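Long-range contacts in polyketide synthase/nonribosomal peptide synthetase hybrid RzxB (PDB 5IL6), which contains a dehydratase domain that probably removes water from beta-hydroxyacyl intermediates during rhizoxin assembly: residues L17-S22 / L30-G35; G97-E102 / I113-Y118; A49-A54 / Q87-D92; H12-L17 / S198-H203. All blocks are in the same frame, centred on the assembly; numbering follows the deposited sequence.

Contact 1: residues L17-S22 / L30-G35; sequences LHRNVS and LSRFSG
The His18 ring has Ser31 CB over one face, 3.6 Å from the ring centroid in a CH-pi contact. The ring of His12 stacks on the opposite face. At the edge, in the ring plane, Arg32 O lies 3.2 Å from His18 CE1. Phe33 meets the same ring obliquely, with the planes 58° apart. This packing belongs to a beta hairpin in which strand 19-20 borders strand 27-32, at the outer edge of the sheet in the N-terminal hotdog half. Arg19 and Leu30 form an antiparallel hydrogen-bonded pair: Leu30 N gives to Arg19 O at 2.8 Å, and Arg19 N to Leu30 O at 2.9 Å. Ser31 OG accepts from His18 N at 3.0 Å and is also bonded to Leu16 O, so two backbone groups hold the hydroxyl. An alanine in place of His18 would probably leave Ser31 CB and the His12 ring without the flat surface between them. The guanidinium groups of Arg19 and Arg32 are like charges near each other, and Arg19 is poorly ordered. Arg32 instead forms a salt bridge with Glu98. Beyond the strand pair, Val21 CG1 rests 4.0 Å from Leu30 CB.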
loop_
_atom_site.group_PDB
_atom_site.type_symbol
_atom_site.label_atom_id
_atom_site.label_comp_id
_atom_site.label_asym_id
_atom_site.label_seq_id
_atom_site.Cartn_x
_atom_site.Cartn_y
_atom_site.Cartn_z
ATOM N N LEU A 17 -4.450 -10.319 8.538
ATOM C CA LEU A 17 -4.065 -11.708 8.267
ATOM C C LEU A 17 -4.664 -12.520 9.413
ATOM O O LEU A 17 -4.053 -12.666 10.474
ATOM C CB LEU A 17 -2.553 -11.867 8.172
ATOM C CG LEU A 17 -2.065 -13.165 7.532
ATOM C CD1 LEU A 17 -2.159 -13.059 6.019
ATOM C CD2 LEU A 17 -0.646 -13.477 7.968
ATOM N N HIS A 18 -5.875 -13.030 9.193
ATOM C CA HIS A 18 -6.687 -13.527 10.297
ATOM C C HIS A 18 -6.253 -14.909 10.768
ATOM O O HIS A 18 -6.108 -15.135 11.975
ATOM C CB HIS A 18 -8.160 -13.547 9.887
ATOM C CG HIS A 18 -8.713 -12.191 9.569
ATOM N ND1 HIS A 18 -9.937 -12.009 8.963
ATOM C CD2 HIS A 18 -8.211 -10.952 9.783
ATOM C CE1 HIS A 18 -10.164 -10.716 8.815
ATOM N NE2 HIS A 18 -9.132 -10.053 9.304
ATOM N N ARG A 19 -6.057 -15.850 9.846
ATOM C CA ARG A 19 -5.944 -17.251 10.222
ATOM C C ARG A 19 -4.888 -17.963 9.389
ATOM O O ARG A 19 -4.710 -17.685 8.201
ATOM C CB ARG A 19 -7.294 -17.959 10.072
ATOM C CG ARG A 19 -8.311 -17.537 11.123
ATOM C CD ARG A 19 -9.705 -17.375 10.542
ATOM N NE ARG A 19 -10.634 -16.825 11.534
ATOM C CZ ARG A 19 -11.262 -15.654 11.441
ATOM N NH1 ARG A 19 -11.102 -14.865 10.385
ATOM N NH2 ARG A 19 -12.077 -15.271 12.417
ATOM N N ASN A 20 -4.197 -18.894 10.043
ATOM C CA ASN A 20 -3.215 -19.762 9.405
ATOM C C ASN A 20 -3.917 -21.038 8.951
ATOM O O ASN A 20 -4.442 -21.787 9.781
ATOM C CB ASN A 20 -2.088 -20.082 10.390
ATOM C CG ASN A 20 -0.918 -20.798 9.743
ATOM O OD1 ASN A 20 -1.073 -21.511 8.753
ATOM N ND2 ASN A 20 0.268 -20.618 10.318
ATOM N N VAL A 21 -3.933 -21.280 7.640
ATOM C CA VAL A 21 -4.589 -22.462 7.087
ATOM C C VAL A 21 -3.582 -23.309 6.314
ATOM O O VAL A 21 -3.942 -23.992 5.349
ATOM C CB VAL A 21 -5.781 -22.067 6.194
ATOM C CG1 VAL A 21 -6.840 -21.341 7.015
ATOM C CG2 VAL A 21 -5.325 -21.201 5.027
ATOM N N SER A 22 -2.320 -23.278 6.739
ATOM C CA SER A 22 -1.281 -24.048 6.072
ATOM C C SER A 22 -1.577 -25.543 6.140
ATOM O O SER A 22 -2.161 -26.043 7.107
ATOM C CB SER A 22 0.080 -23.768 6.711
ATOM O OG SER A 22 0.363 -22.378 6.730
ATOM N N LEU A 30 -5.625 -17.033 5.597
ATOM C CA LEU A 30 -6.986 -16.691 5.213
ATOM C C LEU A 30 -7.485 -15.548 6.083
ATOM O O LEU A 30 -7.375 -15.605 7.311
ATOM C CB LEU A 30 -7.911 -17.908 5.346
ATOM C CG LEU A 30 -9.422 -17.674 5.276
ATOM C CD1 LEU A 30 -9.814 -16.930 4.007
ATOM C CD2 LEU A 30 -10.152 -19.008 5.358
ATOM N N SER A 31 -8.009 -14.509 5.439
ATOM C CA SER A 31 -8.741 -13.446 6.111
ATOM C C SER A 31 -10.134 -13.352 5.506
ATOM O O SER A 31 -10.298 -13.441 4.285
ATOM C CB SER A 31 -8.019 -12.101 5.984
ATOM O OG SER A 31 -6.660 -12.219 6.362
ATOM N N ARG A 32 -11.138 -13.191 6.365
ATOM C CA ARG A 32 -12.520 -13.030 5.931
ATOM C C ARG A 32 -12.991 -11.645 6.341
ATOM O O ARG A 32 -13.009 -11.318 7.533
ATOM C CB ARG A 32 -13.426 -14.107 6.531
ATOM C CG ARG A 32 -14.863 -14.031 6.019
ATOM C CD ARG A 32 -15.705 -15.222 6.450
ATOM N NE ARG A 32 -15.105 -16.497 6.054
ATOM C CZ ARG A 32 -14.384 -17.282 6.851
ATOM N NH1 ARG A 32 -14.156 -16.943 8.114
ATOM N NH2 ARG A 32 -13.887 -18.420 6.383
ATOM N N PHE A 33 -13.367 -10.837 5.358
ATOM C CA PHE A 33 -13.812 -9.472 5.587
ATOM C C PHE A 33 -15.324 -9.379 5.430
ATOM O O PHE A 33 -15.924 -10.080 4.612
ATOM C CB PHE A 33 -13.133 -8.506 4.613
ATOM C CG PHE A 33 -11.632 -8.543 4.671
ATOM C CD1 PHE A 33 -10.947 -7.855 5.656
ATOM C CD2 PHE A 33 -10.908 -9.269 3.740
ATOM C CE1 PHE A 33 -9.565 -7.888 5.713
ATOM C CE2 PHE A 33 -9.526 -9.308 3.791
ATOM C CZ PHE A 33 -8.854 -8.614 4.778
ATOM N N SER A 34 -15.933 -8.497 6.224
ATOM C CA SER A 34 -17.361 -8.231 6.125
ATOM C C SER A 34 -17.690 -7.123 5.137
ATOM O O SER A 34 -18.833 -7.050 4.665
ATOM C CB SER A 34 -17.924 -7.850 7.498
ATOM O OG SER A 34 -17.310 -6.668 7.985
ATOM N N GLY A 35 -16.722 -6.271 4.805
ATOM C CA GLY A 35 -16.951 -5.086 4.014
ATOM C C GLY A 35 -17.092 -3.813 4.826
ATOM O O GLY A 35 -16.988 -2.720 4.260
#

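Contact 2: residues G97-E102 / I113-Y118; sequences GELFLE and IGIYAY
Phe100 and Tyr116 form an antiparallel hydrogen-bonded pair, and so do Glu102 and Gly114. Leu101 and Ile115 form the non-hydrogen-bonded pair between them. Of the four backbone bonds, Glu102 N to Gly114 O is the shortest at 2.8 Å. Beyond these pairs a water extends the link: it donates to Glu98 O and accepts from Tyr118 N at 3.0 Å.

The polar side-chain link is a very short hydrogen bond, in which Tyr116 OH gives to Glu102 OE2 at 2.5 Å. The Glu102 chain is extended beyond CG and crosses Tyr116 at about a right angle. Its carboxylate plane is turned 76° from the ring.

Aromatic contacts share this face of the sheet. Phe100 CB sits over the Tyr116 ring, 3.8 Å from its centroid, in a CH-pi contact. The two rings are nearly parallel but slid apart, so they barely overlap. Tyr116 CG lies between the backbone N and the carbonyl carbon (chi1 58°), which starts the side chain over its own backbone. Phe100 CE1 meets the edge of the Tyr118 ring, 4.1 Å from Tyr118 CE2.

Apolar contacts fill the other face. Leu99 CG touches Ile115 CG2 at 3.6 Å, and Leu101 CG touches Ile113 CG2 at 3.7 Å. Leu99 and Leu101 also pack on Met59, and Ile113 on Ile60, both of helix 53-67. An antiparallel hairpin with one face laid on a long helix is characteristic of the hotdog fold, whose sheet wraps around that helix.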
loop_
_atom_site.group_PDB
_atom_site.type_symbol
_atom_site.label_atom_id
_atom_site.label_comp_id
_atom_site.label_asym_id
_atom_site.label_seq_id
_atom_site.Cartn_x
_atom_site.Cartn_y
_atom_site.Cartn_z
ATOM N N GLY A 97 -16.276 -12.913 1.374
ATOM C CA GLY A 97 -15.284 -12.051 1.980
ATOM C C GLY A 97 -13.939 -12.696 2.205
ATOM O O GLY A 97 -13.092 -12.101 2.878
ATOM N N GLU A 98 -13.704 -13.883 1.652
ATOM C CA GLU A 98 -12.513 -14.665 1.966
ATOM C C GLU A 98 -11.398 -14.335 0.981
ATOM O O GLU A 98 -11.578 -14.453 -0.237
ATOM C CB GLU A 98 -12.835 -16.159 1.931
ATOM C CG GLU A 98 -13.808 -16.600 3.011
ATOM C CD GLU A 98 -14.113 -18.087 2.955
ATOM O OE1 GLU A 98 -14.053 -18.672 1.855
ATOM O OE2 GLU A 98 -14.421 -18.672 4.014
ATOM N N LEU A 99 -10.247 -13.936 1.517
ATOM C CA LEU A 99 -9.061 -13.621 0.733
ATOM C C LEU A 99 -7.914 -14.492 1.227
ATOM O O LEU A 99 -7.548 -14.430 2.406
ATOM C CB LEU A 99 -8.710 -12.135 0.852
ATOM C CG LEU A 99 -7.751 -11.527 -0.174
ATOM C CD1 LEU A 99 -8.248 -11.728 -1.593
ATOM C CD2 LEU A 99 -7.589 -10.049 0.106
ATOM N N PHE A 100 -7.351 -15.292 0.330
ATOM C CA PHE A 100 -6.286 -16.228 0.657
ATOM C C PHE A 100 -4.929 -15.661 0.262
ATOM O O PHE A 100 -4.808 -14.924 -0.717
ATOM C CB PHE A 100 -6.506 -17.559 -0.059
ATOM C CG PHE A 100 -7.756 -18.272 0.361
ATOM C CD1 PHE A 100 -8.973 -17.965 -0.223
ATOM C CD2 PHE A 100 -7.714 -19.253 1.335
ATOM C CE1 PHE A 100 -10.127 -18.618 0.160
ATOM C CE2 PHE A 100 -8.865 -19.912 1.721
ATOM C CZ PHE A 100 -10.072 -19.594 1.133
ATOM N N LEU A 101 -3.905 -16.015 1.037
ATOM C CA LEU A 101 -2.521 -15.676 0.719
ATOM C C LEU A 101 -1.693 -16.950 0.775
ATOM O O LEU A 101 -1.649 -17.618 1.814
ATOM C CB LEU A 101 -1.957 -14.631 1.687
ATOM C CG LEU A 101 -0.549 -14.098 1.376
ATOM C CD1 LEU A 101 -0.397 -12.686 1.920
ATOM C CD2 LEU A 101 0.555 -14.987 1.943
ATOM N N GLU A 102 -1.044 -17.285 -0.337
ATOM C CA GLU A 102 -0.175 -18.451 -0.421
ATOM C C GLU A 102 1.279 -18.007 -0.403
ATOM O O GLU A 102 1.658 -17.080 -1.126
ATOM C CB GLU A 102 -0.459 -19.262 -1.686
ATOM C CG GLU A 102 -1.586 -20.264 -1.532
ATOM C CD GLU A 102 -1.902 -20.996 -2.827
ATOM O OE1 GLU A 102 -1.080 -20.938 -3.764
ATOM O OE2 GLU A 102 -2.972 -21.633 -2.904
ATOM N N ILE A 113 4.695 -15.039 -3.258
ATOM C CA ILE A 113 3.388 -14.805 -2.658
ATOM C C ILE A 113 2.337 -14.648 -3.747
ATOM O O ILE A 113 2.577 -14.002 -4.774
ATOM C CB ILE A 113 3.396 -13.559 -1.750
ATOM C CG1 ILE A 113 4.415 -13.735 -0.626
ATOM C CG2 ILE A 113 2.000 -13.302 -1.189
ATOM C CD1 ILE A 113 5.752 -13.091 -0.919
ATOM N N GLY A 114 1.174 -15.227 -3.507
ATOM C CA GLY A 114 -0.005 -14.940 -4.308
ATOM C C GLY A 114 -1.200 -14.724 -3.409
ATOM O O GLY A 114 -1.392 -15.440 -2.428
ATOM N N ILE A 115 -2.000 -13.716 -3.748
ATOM C CA ILE A 115 -3.223 -13.388 -3.022
ATOM C C ILE A 115 -4.388 -13.563 -3.982
ATOM O O ILE A 115 -4.379 -12.996 -5.080
ATOM C CB ILE A 115 -3.187 -11.954 -2.459
ATOM C CG1 ILE A 115 -2.008 -11.793 -1.495
ATOM C CG2 ILE A 115 -4.508 -11.613 -1.764
ATOM C CD1 ILE A 115 -1.801 -10.373 -0.992
ATOM N N TYR A 116 -5.392 -14.337 -3.572
ATOM C CA TYR A 116 -6.462 -14.702 -4.488
ATOM C C TYR A 116 -7.756 -14.949 -3.725
ATOM O O TYR A 116 -7.774 -15.075 -2.498
ATOM C CB TYR A 116 -6.079 -15.939 -5.302
ATOM C CG TYR A 116 -5.762 -17.129 -4.438
ATOM C CD1 TYR A 116 -6.769 -17.979 -4.008
ATOM C CD2 TYR A 116 -4.461 -17.396 -4.039
ATOM C CE1 TYR A 116 -6.493 -19.068 -3.211
ATOM C CE2 TYR A 116 -4.171 -18.485 -3.238
ATOM C CZ TYR A 116 -5.194 -19.317 -2.828
ATOM O OH TYR A 116 -4.938 -20.406 -2.033
ATOM N N ALA A 117 -8.843 -15.033 -4.490
ATOM C CA ALA A 117 -10.181 -15.272 -3.969
ATOM C C ALA A 117 -10.992 -15.952 -5.061
ATOM O O ALA A 117 -10.594 -15.969 -6.229
ATOM C CB ALA A 117 -10.862 -13.971 -3.528
ATOM N N TYR A 118 -12.125 -16.532 -4.676
ATOM C CA TYR A 118 -12.949 -17.282 -5.613
ATOM C C TYR A 118 -14.157 -16.453 -6.041
ATOM O O TYR A 118 -14.747 -15.733 -5.232
ATOM C CB TYR A 118 -13.408 -18.593 -4.978
ATOM C CG TYR A 118 -12.276 -19.579 -4.821
ATOM C CD1 TYR A 118 -11.857 -20.364 -5.885
ATOM C CD2 TYR A 118 -11.609 -19.703 -3.611
ATOM C CE1 TYR A 118 -10.812 -21.256 -5.743
ATOM C CE2 TYR A 118 -10.567 -20.591 -3.458
ATOM C CZ TYR A 118 -10.171 -21.366 -4.526
ATOM O OH TYR A 118 -9.131 -22.252 -4.376
HETATM O O HOH W 1 -12.723 -16.431 -1.758
#

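Contact 3: residues A49-A54 / Q87-D92; sequences AVLAGA and QPFSVD
Val50 packs against three residues of 87-92. Its CB is 4.0 Å from both Phe89 O and Ser90 OG. From there the branches part. CG1, anti to the backbone N (chi1 176°), reaches Pro88 CB at 3.3 Å, tighter than usual van der Waals contact. CG2 lies against the Ser90 hydroxyl, 3.3 Å from OG.

Hydrogen bonds run beside this branched side chain. Leu51 N gives to Phe89 O at 2.9 Å in a nearly straight bond, with an angle of 173° at the hydrogen. Ser90 OG gives to Ala49 O at 2.9 Å, from above the carbonyl plane. Ala49 O also accepts from a water that takes the N-H of Val91. A second water bridges Leu51 O and Phe89 N. The two segments are thus joined by direct and water-mediated bonds. An alanine in place of Ser90 would probably leave Ala49 O with one donor fewer and Val50 CG2 less well packed.

Val50 O accepts from His43 ND1. As in related dehydratases, His43 and Asp208 probably form the catalytic pair beside this loop. Leu51 CB meets the edge of the Phe89 ring, 4.1 Å from Phe89 CD2. The two side chains go on to Leu99 of strand 98-105, and Leu51 also touches Val39 and Leu40 of helix 38-41. Segment 49-54 leads into helix 53-67, where Ala54 packs on Leu207 and Asp208 of helix 204-212.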
loop_
_atom_site.group_PDB
_atom_site.type_symbol
_atom_site.label_atom_id
_atom_site.label_comp_id
_atom_site.label_asym_id
_atom_site.label_seq_id
_atom_site.Cartn_x
_atom_site.Cartn_y
_atom_site.Cartn_z
ATOM N N ALA A 49 -17.004 -0.551 -2.386
ATOM C CA ALA A 49 -15.948 -0.715 -1.396
ATOM C C ALA A 49 -14.944 -1.737 -1.908
ATOM O O ALA A 49 -15.289 -2.904 -2.127
ATOM C CB ALA A 49 -16.535 -1.155 -0.057
ATOM N N VAL A 50 -13.706 -1.297 -2.112
ATOM C CA VAL A 50 -12.658 -2.121 -2.699
ATOM C C VAL A 50 -11.447 -2.078 -1.783
ATOM O O VAL A 50 -11.094 -1.018 -1.252
ATOM C CB VAL A 50 -12.288 -1.645 -4.119
ATOM C CG1 VAL A 50 -11.130 -2.450 -4.678
ATOM C CG2 VAL A 50 -13.494 -1.739 -5.044
ATOM N N LEU A 51 -10.811 -3.231 -1.596
ATOM C CA LEU A 51 -9.641 -3.303 -0.736
ATOM C C LEU A 51 -8.523 -2.448 -1.315
ATOM O O LEU A 51 -8.126 -2.628 -2.471
ATOM C CB LEU A 51 -9.184 -4.755 -0.591
ATOM C CG LEU A 51 -8.229 -5.066 0.563
ATOM C CD1 LEU A 51 -8.825 -4.672 1.915
ATOM C CD2 LEU A 51 -7.850 -6.543 0.553
ATOM N N ALA A 52 -8.019 -1.515 -0.513
ATOM C CA ALA A 52 -6.922 -0.668 -0.957
ATOM C C ALA A 52 -5.705 -1.516 -1.303
ATOM O O ALA A 52 -5.377 -2.478 -0.602
ATOM C CB ALA A 52 -6.568 0.350 0.128
ATOM N N GLY A 53 -5.045 -1.163 -2.406
ATOM C CA GLY A 53 -3.841 -1.879 -2.796
ATOM C C GLY A 53 -2.810 -1.926 -1.687
ATOM O O GLY A 53 -2.113 -2.929 -1.513
ATOM N N ALA A 54 -2.707 -0.844 -0.911
ATOM C CA ALA A 54 -1.773 -0.816 0.209
ATOM C C ALA A 54 -2.046 -1.948 1.187
ATOM O O ALA A 54 -1.109 -2.495 1.782
ATOM C CB ALA A 54 -1.856 0.529 0.931
ATOM N N GLN A 87 -6.798 -7.801 -10.271
ATOM C CA GLN A 87 -8.162 -7.333 -10.121
ATOM C C GLN A 87 -8.357 -6.744 -8.728
ATOM O O GLN A 87 -7.739 -7.202 -7.768
ATOM C CB GLN A 87 -9.143 -8.482 -10.329
ATOM C CG GLN A 87 -8.621 -9.583 -11.223
ATOM C CD GLN A 87 -9.730 -10.416 -11.820
ATOM O OE1 GLN A 87 -10.758 -10.654 -11.189
ATOM N NE2 GLN A 87 -9.528 -10.861 -13.053
ATOM N N PRO A 88 -9.212 -5.739 -8.583
ATOM C CA PRO A 88 -9.539 -5.259 -7.241
ATOM C C PRO A 88 -10.368 -6.299 -6.504
ATOM O O PRO A 88 -11.080 -7.103 -7.112
ATOM C CB PRO A 88 -10.345 -3.978 -7.503
ATOM C CG PRO A 88 -10.199 -3.707 -8.980
ATOM C CD PRO A 88 -10.009 -5.046 -9.601
ATOM N N PHE A 89 -10.265 -6.285 -5.180
ATOM C CA PHE A 89 -10.998 -7.222 -4.343
ATOM C C PHE A 89 -12.146 -6.498 -3.654
ATOM O O PHE A 89 -11.937 -5.478 -2.988
ATOM C CB PHE A 89 -10.094 -7.872 -3.297
ATOM C CG PHE A 89 -10.845 -8.730 -2.318
ATOM C CD1 PHE A 89 -11.220 -10.019 -2.656
ATOM C CD2 PHE A 89 -11.199 -8.239 -1.072
ATOM C CE1 PHE A 89 -11.923 -10.810 -1.761
ATOM C CE2 PHE A 89 -11.901 -9.022 -0.174
ATOM C CZ PHE A 89 -12.263 -10.310 -0.518
ATOM N N SER A 90 -13.353 -7.030 -3.821
ATOM C CA SER A 90 -14.523 -6.584 -3.086
ATOM C C SER A 90 -15.199 -7.792 -2.460
ATOM O O SER A 90 -15.103 -8.913 -2.968
ATOM C CB SER A 90 -15.520 -5.835 -3.987
ATOM O OG SER A 90 -14.976 -4.610 -4.447
ATOM N N VAL A 91 -15.872 -7.553 -1.341
ATOM C CA VAL A 91 -16.605 -8.602 -0.644
ATOM C C VAL A 91 -17.943 -8.821 -1.337
ATOM O O VAL A 91 -18.704 -7.872 -1.557
ATOM C CB VAL A 91 -16.803 -8.234 0.834
ATOM C CG1 VAL A 91 -17.672 -9.273 1.541
ATOM C CG2 VAL A 91 -15.452 -8.093 1.531
ATOM N N ASP A 92 -18.231 -10.072 -1.688
ATOM C CA ASP A 92 -19.534 -10.423 -2.232
ATOM C C ASP A 92 -19.913 -11.817 -1.753
ATOM O O ASP A 92 -19.118 -12.523 -1.128
ATOM C CB ASP A 92 -19.549 -10.338 -3.765
ATOM C CG ASP A 92 -18.524 -11.245 -4.421
ATOM O OD1 ASP A 92 -18.322 -12.379 -3.937
ATOM O OD2 ASP A 92 -17.929 -10.827 -5.438
HETATM O O HOH W 2 -16.476 -4.856 -0.538
HETATM O O HOH W 3 -8.259 -4.683 -4.143
#

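Contact 4: residues H12-L17 / S198-H203; sequences HLHPLL and SGFALH
His14 is the first residue of 12-17 to touch the other segment. Its CG lies anti to the backbone N (chi1 -173°), and its CE1 comes 3.6 Å from Phe200 CE1. The two ring planes are 87° apart. His14 ND1 accepts from Leu16 N at 3.1 Å, a bond that restrains the rotation of the ring. The second ring nitrogen, His14 NE2, is 2.9 Å from a water that accepts from Ala201 N.

Pro15 follows with its CD over one face of the His14 ring. Its CB lies 3.4 Å from Phe200 CZ, and its CG is almost as near, so the proline slides past the tip of the phenylalanine. Leu16 comes next, with CG at the edge of the Phe200 ring, 4.3 Å from CE1. Leu17 N closes a type I beta turn on His14 O at 3.0 Å, and this turn presents Pro15 and Leu16 to Phe200.

The contact joins the two hotdog halves of the domain near the surface, beside His203, the N-cap residue of helix 204-212. No direct hydrogen bond crosses it. Its chemistry implies a small junction held by apolar and ring packing, with a single water joining the polar groups.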
loop_
_atom_site.group_PDB
_atom_site.type_symbol
_atom_site.label_atom_id
_atom_site.label_comp_id
_atom_site.label_asym_id
_atom_site.label_seq_id
_atom_site.Cartn_x
_atom_site.Cartn_y
_atom_site.Cartn_z
ATOM N N HIS A 12 -7.011 -13.157 15.887
ATOM C CA HIS A 12 -6.382 -12.978 14.586
ATOM C C HIS A 12 -4.869 -12.886 14.740
ATOM O O HIS A 12 -4.359 -12.333 15.719
ATOM C CB HIS A 12 -6.906 -11.715 13.908
ATOM C CG HIS A 12 -8.339 -11.795 13.490
ATOM N ND1 HIS A 12 -9.073 -10.674 13.174
ATOM C CD2 HIS A 12 -9.168 -12.853 13.321
ATOM C CE1 HIS A 12 -10.298 -11.037 12.839
ATOM N NE2 HIS A 12 -10.382 -12.353 12.919
ATOM N N LEU A 13 -4.145 -13.438 13.762
ATOM C CA LEU A 13 -2.692 -13.310 13.765
ATOM C C LEU A 13 -2.275 -11.864 13.572
ATOM O O LEU A 13 -1.209 -11.452 14.044
ATOM C CB LEU A 13 -2.079 -14.158 12.651
ATOM C CG LEU A 13 -2.505 -15.618 12.571
ATOM C CD1 LEU A 13 -1.876 -16.250 11.339
ATOM C CD2 LEU A 13 -2.143 -16.375 13.828
ATOM N N HIS A 14 -3.110 -11.091 12.893
ATOM C CA HIS A 14 -2.823 -9.745 12.432
ATOM C C HIS A 14 -4.150 -9.160 11.971
ATOM O O HIS A 14 -4.995 -9.905 11.460
ATOM C CB HIS A 14 -1.794 -9.778 11.300
ATOM C CG HIS A 14 -1.315 -8.428 10.870
ATOM N ND1 HIS A 14 -1.995 -7.656 9.953
ATOM C CD2 HIS A 14 -0.214 -7.719 11.214
ATOM C CE1 HIS A 14 -1.338 -6.527 9.757
ATOM N NE2 HIS A 14 -0.254 -6.541 10.508
ATOM N N PRO A 15 -4.392 -7.859 12.141
ATOM C CA PRO A 15 -5.690 -7.308 11.714
ATOM C C PRO A 15 -6.045 -7.609 10.266
ATOM O O PRO A 15 -7.236 -7.682 9.934
ATOM C CB PRO A 15 -5.526 -5.802 11.953
ATOM C CG PRO A 15 -4.484 -5.688 13.005
ATOM C CD PRO A 15 -3.571 -6.867 12.858
ATOM N N LEU A 16 -5.053 -7.789 9.394
ATOM C CA LEU A 16 -5.291 -8.082 7.986
ATOM C C LEU A 16 -4.894 -9.497 7.590
ATOM O O LEU A 16 -4.999 -9.848 6.408
ATOM C CB LEU A 16 -4.532 -7.087 7.099
ATOM C CG LEU A 16 -5.024 -5.638 7.057
ATOM C CD1 LEU A 16 -4.140 -4.825 6.123
ATOM C CD2 LEU A 16 -6.481 -5.550 6.630
ATOM N N LEU A 17 -4.450 -10.319 8.538
ATOM C CA LEU A 17 -4.065 -11.708 8.267
ATOM C C LEU A 17 -4.664 -12.520 9.413
ATOM O O LEU A 17 -4.053 -12.666 10.474
ATOM C CB LEU A 17 -2.553 -11.867 8.172
ATOM C CG LEU A 17 -2.065 -13.165 7.532
ATOM C CD1 LEU A 17 -2.159 -13.059 6.019
ATOM C CD2 LEU A 17 -0.646 -13.477 7.968
ATOM N N SER A 198 -1.801 0.345 16.787
ATOM C CA SER A 198 -1.433 -0.835 17.558
ATOM C C SER A 198 -1.578 -2.095 16.717
ATOM O O SER A 198 -2.619 -2.327 16.094
ATOM C CB SER A 198 -2.314 -0.932 18.806
ATOM O OG SER A 198 -1.921 -2.012 19.632
ATOM N N GLY A 199 -0.528 -2.913 16.699
ATOM C CA GLY A 199 -0.539 -4.162 15.970
ATOM C C GLY A 199 -0.055 -4.076 14.541
ATOM O O GLY A 199 0.051 -5.117 13.878
ATOM N N PHE A 200 0.243 -2.879 14.044
ATOM C CA PHE A 200 0.704 -2.676 12.677
ATOM C C PHE A 200 2.156 -2.219 12.691
ATOM O O PHE A 200 2.502 -1.262 13.392
ATOM C CB PHE A 200 -0.147 -1.625 11.956
ATOM C CG PHE A 200 -1.518 -2.098 11.574
ATOM C CD1 PHE A 200 -1.700 -2.927 10.480
ATOM C CD2 PHE A 200 -2.631 -1.690 12.292
ATOM C CE1 PHE A 200 -2.964 -3.351 10.118
ATOM C CE2 PHE A 200 -3.896 -2.112 11.934
ATOM C CZ PHE A 200 -4.062 -2.942 10.846
ATOM N N ALA A 201 3.005 -2.905 11.923
ATOM C CA ALA A 201 4.318 -2.349 11.623
ATOM C C ALA A 201 4.184 -1.158 10.687
ATOM O O ALA A 201 4.902 -0.159 10.825
ATOM C CB ALA A 201 5.222 -3.418 11.010
ATOM N N LEU A 202 3.263 -1.250 9.731
ATOM C CA LEU A 202 2.913 -0.141 8.854
ATOM C C LEU A 202 1.412 -0.188 8.626
ATOM O O LEU A 202 0.902 -1.151 8.042
ATOM C CB LEU A 202 3.670 -0.225 7.527
ATOM C CG LEU A 202 3.256 0.774 6.448
ATOM C CD1 LEU A 202 3.179 2.195 6.998
ATOM C CD2 LEU A 202 4.218 0.700 5.278
ATOM N N HIS A 203 0.704 0.840 9.085
ATOM C CA HIS A 203 -0.750 0.838 8.998
ATOM C C HIS A 203 -1.183 1.023 7.543
ATOM O O HIS A 203 -0.633 1.873 6.840
ATOM C CB HIS A 203 -1.332 1.955 9.866
ATOM C CG HIS A 203 -2.807 1.830 10.096
ATOM N ND1 HIS A 203 -3.740 2.198 9.152
ATOM C CD2 HIS A 203 -3.510 1.385 11.166
ATOM C CE1 HIS A 203 -4.955 1.979 9.625
ATOM N NE2 HIS A 203 -4.843 1.487 10.846
HETATM O O HOH W 4 2.098 -4.856 9.982
#

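How the contacts relate
Contacts 1 and 2 lie in the same sheet, their centres about 9 Å apart. Phe33 N meets Gly97 O at 2.8 Å, probably as a hydrogen bond. Contacts 2 and 3 meet through apolar side chains, with Leu99 CD2 3.5 Å from Leu51 CD2. Contact 4 shares Leu17 with contact 1 and closes a long loop that contains the other three. It lies about 18 Å from contact 3, centre to centre. Contacts 1 to 3 lie in the first hotdog half, and contact 4 ties it to the second. As in related dehydratases, the active site probably lies between the halves: His43, bonded to Val50 O, and Asp208, touching Ala52 and Ala54, are the probable catalytic pair.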